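Local coordinates for protein HTH-type transcriptional regulator PrpR (Mycobacterium tuberculosis, PDB 6D2S) that regulates the transcription of genes for short-chain fatty acid catabolism through the glyoxylate and methylcitrate cycles, and is needed for growth in macrophages and assimilation of cholesterol-derived propionate, at residues P182-T188 and F261-C267; P224-Q230 and F241-T246. All blocks are in the same frame, centred on the assembly; numbering follows the deposited sequence.

Contact 1 of 2, residues P182-T188 and F261-C267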
loop_
_atom_site.group_PDB
_atom_site.type_symbol
_atom_site.label_atom_id
_atom_site.label_comp_id
_atom_site.label_asym_id
_atom_site.label_seq_id
_atom_site.Cartn_x
_atom_site.Cartn_y
_atom_site.Cartn_z
ATOM N N PRO A 182 0.504 -9.204 -12.354
ATOM C CA PRO A 182 1.348 -7.998 -12.409
ATOM C C PRO A 182 0.505 -6.777 -12.750
ATOM O O PRO A 182 -0.138 -6.732 -13.801
ATOM C CB PRO A 182 2.358 -8.314 -13.526
ATOM C CG PRO A 182 2.079 -9.704 -13.968
ATOM C CD PRO A 182 0.742 -10.116 -13.482
ATOM N N PHE A 183 0.495 -5.789 -11.855
ATOM C CA PHE A 183 -0.312 -4.587 -12.033
ATOM C C PHE A 183 0.562 -3.357 -12.242
ATOM O O PHE A 183 1.680 -3.276 -11.727
ATOM C CB PHE A 183 -1.209 -4.312 -10.820
ATOM C CG PHE A 183 -2.364 -5.264 -10.660
ATOM C CD1 PHE A 183 -3.452 -5.212 -11.522
ATOM C CD2 PHE A 183 -2.379 -6.179 -9.606
ATOM C CE1 PHE A 183 -4.526 -6.069 -11.353
ATOM C CE2 PHE A 183 -3.453 -7.036 -9.423
ATOM C CZ PHE A 183 -4.526 -6.983 -10.299
ATOM N N ILE A 184 0.031 -2.397 -13.010
ATOM C CA ILE A 184 0.459 -1.002 -12.943
ATOM C C ILE A 184 -0.422 -0.301 -11.924
ATOM O O ILE A 184 -1.654 -0.356 -12.022
ATOM C CB ILE A 184 0.333 -0.312 -14.313
ATOM C CG1 ILE A 184 1.193 -1.001 -15.372
ATOM C CG2 ILE A 184 0.653 1.182 -14.184
ATOM C CD1 ILE A 184 0.837 -0.574 -16.782
ATOM N N PHE A 185 0.196 0.360 -10.950
ATOM C CA PHE A 185 -0.537 1.117 -9.940
ATOM C C PHE A 185 -0.481 2.602 -10.286
ATOM O O PHE A 185 0.598 3.142 -10.543
ATOM C CB PHE A 185 0.051 0.852 -8.553
ATOM C CG PHE A 185 -0.517 1.710 -7.457
ATOM C CD1 PHE A 185 0.022 2.963 -7.183
ATOM C CD2 PHE A 185 -1.565 1.257 -6.678
ATOM C CE1 PHE A 185 -0.492 3.751 -6.162
ATOM C CE2 PHE A 185 -2.077 2.037 -5.644
ATOM C CZ PHE A 185 -1.544 3.284 -5.389
ATOM N N VAL A 186 -1.642 3.257 -10.315
ATOM C CA VAL A 186 -1.726 4.673 -10.653
ATOM C C VAL A 186 -2.556 5.384 -9.596
ATOM O O VAL A 186 -3.671 4.956 -9.278
ATOM C CB VAL A 186 -2.336 4.905 -12.051
ATOM C CG1 VAL A 186 -2.534 6.407 -12.296
ATOM C CG2 VAL A 186 -1.448 4.309 -13.124
ATOM N N ARG A 187 -2.013 6.467 -9.059
ATOM C CA ARG A 187 -2.735 7.351 -8.160
ATOM C C ARG A 187 -2.661 8.769 -8.706
ATOM O O ARG A 187 -1.606 9.204 -9.178
ATOM C CB ARG A 187 -2.157 7.301 -6.747
ATOM C CG ARG A 187 -2.867 8.225 -5.781
ATOM C CD ARG A 187 -2.257 8.161 -4.399
ATOM N NE ARG A 187 -0.816 8.388 -4.417
ATOM C CZ ARG A 187 -0.250 9.570 -4.639
ATOM N NH1 ARG A 187 -1.006 10.632 -4.879
ATOM N NH2 ARG A 187 1.069 9.689 -4.628
ATOM N N THR A 188 -3.780 9.485 -8.645
ATOM C CA THR A 188 -3.831 10.851 -9.139
ATOM C C THR A 188 -4.755 11.669 -8.252
ATOM O O THR A 188 -5.695 11.136 -7.658
ATOM C CB THR A 188 -4.325 10.908 -10.593
ATOM O OG1 THR A 188 -4.352 12.267 -11.042
ATOM C CG2 THR A 188 -5.724 10.330 -10.704
ATOM N N PHE A 261 -8.412 11.698 -3.914
ATOM C CA PHE A 261 -7.577 10.982 -4.861
ATOM C C PHE A 261 -8.411 9.961 -5.619
ATOM O O PHE A 261 -9.469 9.517 -5.161
ATOM C CB PHE A 261 -6.412 10.262 -4.155
ATOM C CG PHE A 261 -5.489 11.186 -3.403
ATOM C CD1 PHE A 261 -4.388 11.752 -4.029
ATOM C CD2 PHE A 261 -5.722 11.486 -2.070
ATOM C CE1 PHE A 261 -3.537 12.602 -3.337
ATOM C CE2 PHE A 261 -4.873 12.333 -1.372
ATOM C CZ PHE A 261 -3.781 12.892 -2.008
ATOM N N ALA A 262 -7.915 9.595 -6.792
ATOM C CA ALA A 262 -8.372 8.416 -7.506
ATOM C C ALA A 262 -7.198 7.460 -7.607
ATOM O O ALA A 262 -6.058 7.884 -7.819
ATOM C CB ALA A 262 -8.900 8.757 -8.898
ATOM N N VAL A 263 -7.481 6.172 -7.463
ATOM C CA VAL A 263 -6.458 5.139 -7.501
ATOM C C VAL A 263 -6.932 4.026 -8.421
ATOM O O VAL A 263 -8.123 3.707 -8.461
ATOM C CB VAL A 263 -6.152 4.610 -6.085
ATOM C CG1 VAL A 263 -5.408 3.289 -6.149
ATOM C CG2 VAL A 263 -5.354 5.651 -5.315
ATOM N N GLY A 264 -6.006 3.456 -9.180
ATOM C CA GLY A 264 -6.371 2.426 -10.130
ATOM C C GLY A 264 -5.278 1.398 -10.296
ATOM O O GLY A 264 -4.109 1.633 -9.969
ATOM N N LEU A 265 -5.689 0.243 -10.806
ATOM C CA LEU A 265 -4.803 -0.840 -11.188
ATOM C C LEU A 265 -5.076 -1.206 -12.635
ATOM O O LEU A 265 -6.236 -1.290 -13.051
ATOM C CB LEU A 265 -5.018 -2.083 -10.317
ATOM C CG LEU A 265 -4.644 -1.955 -8.847
ATOM C CD1 LEU A 265 -5.087 -3.216 -8.116
ATOM C CD2 LEU A 265 -3.135 -1.747 -8.726
ATOM N N GLY A 266 -4.018 -1.455 -13.382
ATOM C CA GLY A 266 -4.146 -1.974 -14.734
ATOM C C GLY A 266 -3.296 -3.213 -14.904
ATOM O O GLY A 266 -2.156 -3.265 -14.442
ATOM N N CYS A 267 -3.864 -4.220 -15.559
ATOM C CA CYS A 267 -3.115 -5.434 -15.861
ATOM C C CYS A 267 -3.293 -5.788 -17.327
ATOM O O CYS A 267 -4.270 -5.393 -17.970
ATOM C CB CYS A 267 -3.540 -6.627 -14.986
ATOM S SG CYS A 267 -5.233 -7.238 -15.224
#
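Phe183 and Leu265 are the residues most buried by this pairing of two antiparallel strands. The CD1 methyl of Leu265 sits 4.1 Å from the centroid of the Phe183 ring, almost exactly on the ring normal. This is a CH-pi contact over the ring face. The CB of Leu265 also lies 3.7 Å from CD1 of Phe183. Cys267 CB approaches the same CD1 atom of Phe183, likewise at 3.7 Å. Further along this face, CE2 of Phe185 packs on CG1 of Val263 at 3.6 Å.

Thr188 is the next most covered residue, and it lies on the other face with Ile184, Val186 and Ala262. It pairs with Ala262 through two hydrogen bonds: Thr188 N to Ala262 O (2.9 Å) and Ala262 N to Thr188 O (2.8 Å). Ile184 with Gly266 and Val186 with Gly264 form the same kind of hydrogen-bonded pair. The two glycines put no side chain beside Ile184 and Val186.

The contact joins two inner strands of the five-stranded antiparallel sheet in the C-terminal ScfR-family region. Strand 194-198 flanks 182-188, and strand 239-247 flanks 261-267. Helix 163-170 packs on the Phe183 and Leu265 face through Leu170 and Cys167. On the other face, Ile184 and Val186 touch Trp242 of strand 239-247.

Contact 2 of 2, residues P224-Q230 and F241-T246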
loop_
_atom_site.group_PDB
_atom_site.type_symbol
_atom_site.label_atom_id
_atom_site.label_comp_id
_atom_site.label_asym_id
_atom_site.label_seq_id
_atom_site.Cartn_x
_atom_site.Cartn_y
_atom_site.Cartn_z
ATOM N N PRO A 224 -17.973 9.298 -8.336
ATOM C CA PRO A 224 -17.253 9.130 -7.068
ATOM C C PRO A 224 -17.709 7.895 -6.301
ATOM O O PRO A 224 -18.893 7.552 -6.278
ATOM C CB PRO A 224 -17.580 10.419 -6.306
ATOM C CG PRO A 224 -17.904 11.413 -7.370
ATOM C CD PRO A 224 -18.573 10.637 -8.463
ATOM N N GLU A 225 -16.739 7.218 -5.685
ATOM C CA GLU A 225 -16.948 6.027 -4.864
ATOM C C GLU A 225 -17.600 4.876 -5.632
ATOM O O GLU A 225 -18.102 3.924 -5.023
ATOM C CB GLU A 225 -17.752 6.371 -3.607
ATOM C CG GLU A 225 -17.042 7.403 -2.743
ATOM C CD GLU A 225 -17.530 7.422 -1.311
ATOM O OE1 GLU A 225 -18.602 6.843 -1.034
ATOM O OE2 GLU A 225 -16.836 8.016 -0.461
ATOM N N ARG A 226 -17.585 4.928 -6.963
ATOM C CA ARG A 226 -18.035 3.829 -7.800
ATOM C C ARG A 226 -16.856 3.325 -8.617
ATOM O O ARG A 226 -16.044 4.115 -9.105
ATOM C CB ARG A 226 -19.175 4.260 -8.730
ATOM C CG ARG A 226 -19.658 3.170 -9.679
ATOM C CD ARG A 226 -20.186 1.957 -8.920
ATOM N NE ARG A 226 -20.745 0.945 -9.814
ATOM C CZ ARG A 226 -20.038 -0.031 -10.374
ATOM N NH1 ARG A 226 -18.739 -0.128 -10.135
ATOM N NH2 ARG A 226 -20.629 -0.909 -11.173
ATOM N N ILE A 227 -16.755 2.006 -8.749
ATOM C CA ILE A 227 -15.678 1.429 -9.539
ATOM C C ILE A 227 -15.920 1.709 -11.015
ATOM O O ILE A 227 -17.038 1.552 -11.527
ATOM C CB ILE A 227 -15.549 -0.071 -9.255
ATOM C CG1 ILE A 227 -14.694 -0.269 -7.998
ATOM C CG2 ILE A 227 -14.971 -0.809 -10.464
ATOM C CD1 ILE A 227 -14.414 -1.703 -7.671
ATOM N N VAL A 228 -14.876 2.167 -11.696
ATOM C CA VAL A 228 -14.912 2.440 -13.127
ATOM C C VAL A 228 -13.932 1.483 -13.785
ATOM O O VAL A 228 -12.790 1.355 -13.330
ATOM C CB VAL A 228 -14.561 3.907 -13.437
ATOM C CG1 VAL A 228 -14.492 4.138 -14.945
ATOM C CG2 VAL A 228 -15.595 4.830 -12.815
ATOM N N ARG A 229 -14.388 0.781 -14.820
ATOM C CA ARG A 229 -13.587 -0.239 -15.487
ATOM C C ARG A 229 -13.479 0.083 -16.968
ATOM O O ARG A 229 -14.463 0.482 -17.594
ATOM C CB ARG A 229 -14.207 -1.633 -15.340
ATOM C CG ARG A 229 -14.363 -2.132 -13.923
ATOM C CD ARG A 229 -15.248 -3.362 -13.904
ATOM N NE ARG A 229 -16.670 -3.013 -13.910
ATOM C CZ ARG A 229 -17.650 -3.857 -14.213
ATOM N NH1 ARG A 229 -17.372 -5.105 -14.569
ATOM N NH2 ARG A 229 -18.911 -3.446 -14.181
ATOM N N GLN A 230 -12.294 -0.111 -17.535
ATOM C CA GLN A 230 -12.183 0.085 -18.971
ATOM C C GLN A 230 -10.960 -0.636 -19.500
ATOM O O GLN A 230 -10.083 -1.067 -18.746
ATOM C CB GLN A 230 -12.127 1.566 -19.338
ATOM C CG GLN A 230 -11.078 2.357 -18.609
ATOM C CD GLN A 230 -11.322 3.844 -18.757
ATOM O OE1 GLN A 230 -11.636 4.546 -17.786
ATOM N NE2 GLN A 230 -11.194 4.333 -19.981
ATOM N N PHE A 241 -6.486 -3.936 -18.860
ATOM C CA PHE A 241 -7.761 -3.816 -18.179
ATOM C C PHE A 241 -7.548 -2.990 -16.915
ATOM O O PHE A 241 -6.672 -3.307 -16.102
ATOM C CB PHE A 241 -8.331 -5.196 -17.845
ATOM C CG PHE A 241 -9.763 -5.160 -17.403
ATOM C CD1 PHE A 241 -10.774 -5.564 -18.254
ATOM C CD2 PHE A 241 -10.104 -4.688 -16.147
ATOM C CE1 PHE A 241 -12.096 -5.519 -17.860
ATOM C CE2 PHE A 241 -11.429 -4.636 -15.752
ATOM C CZ PHE A 241 -12.420 -5.057 -16.598
ATOM N N TRP A 242 -8.334 -1.929 -16.765
ATOM C CA TRP A 242 -8.140 -0.944 -15.714
ATOM C C TRP A 242 -9.344 -0.917 -14.787
ATOM O O TRP A 242 -10.492 -0.954 -15.243
ATOM C CB TRP A 242 -7.911 0.451 -16.308
ATOM C CG TRP A 242 -6.555 0.615 -16.941
ATOM C CD1 TRP A 242 -6.227 0.441 -18.256
ATOM C CD2 TRP A 242 -5.343 0.983 -16.271
ATOM N NE1 TRP A 242 -4.883 0.675 -18.442
ATOM C CE2 TRP A 242 -4.322 1.017 -17.240
ATOM C CE3 TRP A 242 -5.028 1.294 -14.945
ATOM C CZ2 TRP A 242 -3.007 1.347 -16.926
ATOM C CZ3 TRP A 242 -3.723 1.615 -14.635
ATOM C CH2 TRP A 242 -2.730 1.642 -15.622
ATOM N N VAL A 243 -9.078 -0.857 -13.482
ATOM C CA VAL A 243 -10.120 -0.688 -12.473
ATOM C C VAL A 243 -9.689 0.455 -11.568
ATOM O O VAL A 243 -8.534 0.498 -11.133
ATOM C CB VAL A 243 -10.343 -1.978 -11.659
ATOM C CG1 VAL A 243 -11.480 -1.794 -10.674
ATOM C CG2 VAL A 243 -10.617 -3.148 -12.596
ATOM N N ALA A 244 -10.598 1.401 -11.316
ATOM C CA ALA A 244 -10.254 2.610 -10.581
ATOM C C ALA A 244 -11.414 3.038 -9.694
ATOM O O ALA A 244 -12.580 2.746 -9.968
ATOM C CB ALA A 244 -9.887 3.771 -11.525
ATOM N N LYS A 245 -11.078 3.744 -8.617
ATOM C CA LYS A 245 -12.104 4.336 -7.776
ATOM C C LYS A 245 -11.502 5.525 -7.045
ATOM O O LYS A 245 -10.295 5.552 -6.779
ATOM C CB LYS A 245 -12.652 3.315 -6.771
ATOM C CG LYS A 245 -13.926 3.746 -6.078
ATOM C CD LYS A 245 -14.533 2.606 -5.278
ATOM C CE LYS A 245 -13.958 2.564 -3.880
ATOM N NZ LYS A 245 -14.719 1.623 -3.003
ATOM N N THR A 246 -12.350 6.500 -6.717
ATOM C CA THR A 246 -11.920 7.547 -5.805
ATOM C C THR A 246 -11.790 6.969 -4.403
ATOM O O THR A 246 -12.424 5.967 -4.056
ATOM C CB THR A 246 -12.900 8.728 -5.782
ATOM O OG1 THR A 246 -14.202 8.276 -5.396
ATOM C CG2 THR A 246 -12.975 9.403 -7.140
HETATM O O HOH W 1 -15.004 6.291 -8.358
#
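This is a beta-hairpin contact at one margin of the five-stranded antiparallel sheet in the C-terminal region of the chain. Strand 228-233 is the outermost strand here, and strand 239-247 is its inner neighbour. Val228 pairs with Ala244 and Gln230 with Trp242, both as hydrogen-bonded pairs. The bond from Trp242 N to Gln230 O is 2.8 Å, and that from Val228 N to Ala244 O is 2.9 Å. Arg229 and Val243 form the non-hydrogen-bonded pair between them.

Just before the strand, Ile227 CG2 packs on Val243 CG1 at 3.6 Å. Arg229 directs NH1 to the backbone oxygen of Tyr277, and Lys245 makes a salt bridge with Asp153. These charged ends are thus held outside the hairpin.

Beyond the ladder, loop 224-227 stays attached by other means. A water accepts a hydrogen bond from Thr246 N at 3.1 Å and lies 2.5 Å from Arg226 O, bridging the two backbones. The Thr246 side chain adds a direct link: its OG1 accepts a hydrogen bond from Glu225 N at 2.8 Å.

The centres of the two contacts lie about 10 Å apart in one antiparallel sheet. Its strand order is 194-198, 183-189, 261-268, 239-247, 228-233. Contact 1 is an inner pairing and contact 2 an edge hairpin. Strands 239-247 and 261-268, successive in the chain, join them side by side: Leu265 N lies 2.9 Å from Val243 O, and Cys267 O 2.8 Å from Phe241 N, both probable hydrogen bonds. Trp242 CE3 also packs 3.3 Å from Gly266 N. Contact 2 is nested within the loop closed by contact 1. Strand 261-268, the last of this sheet in the chain, lies between its first strand, 183-189, and the hairpin, uniting the C-terminal sheet of this regulator.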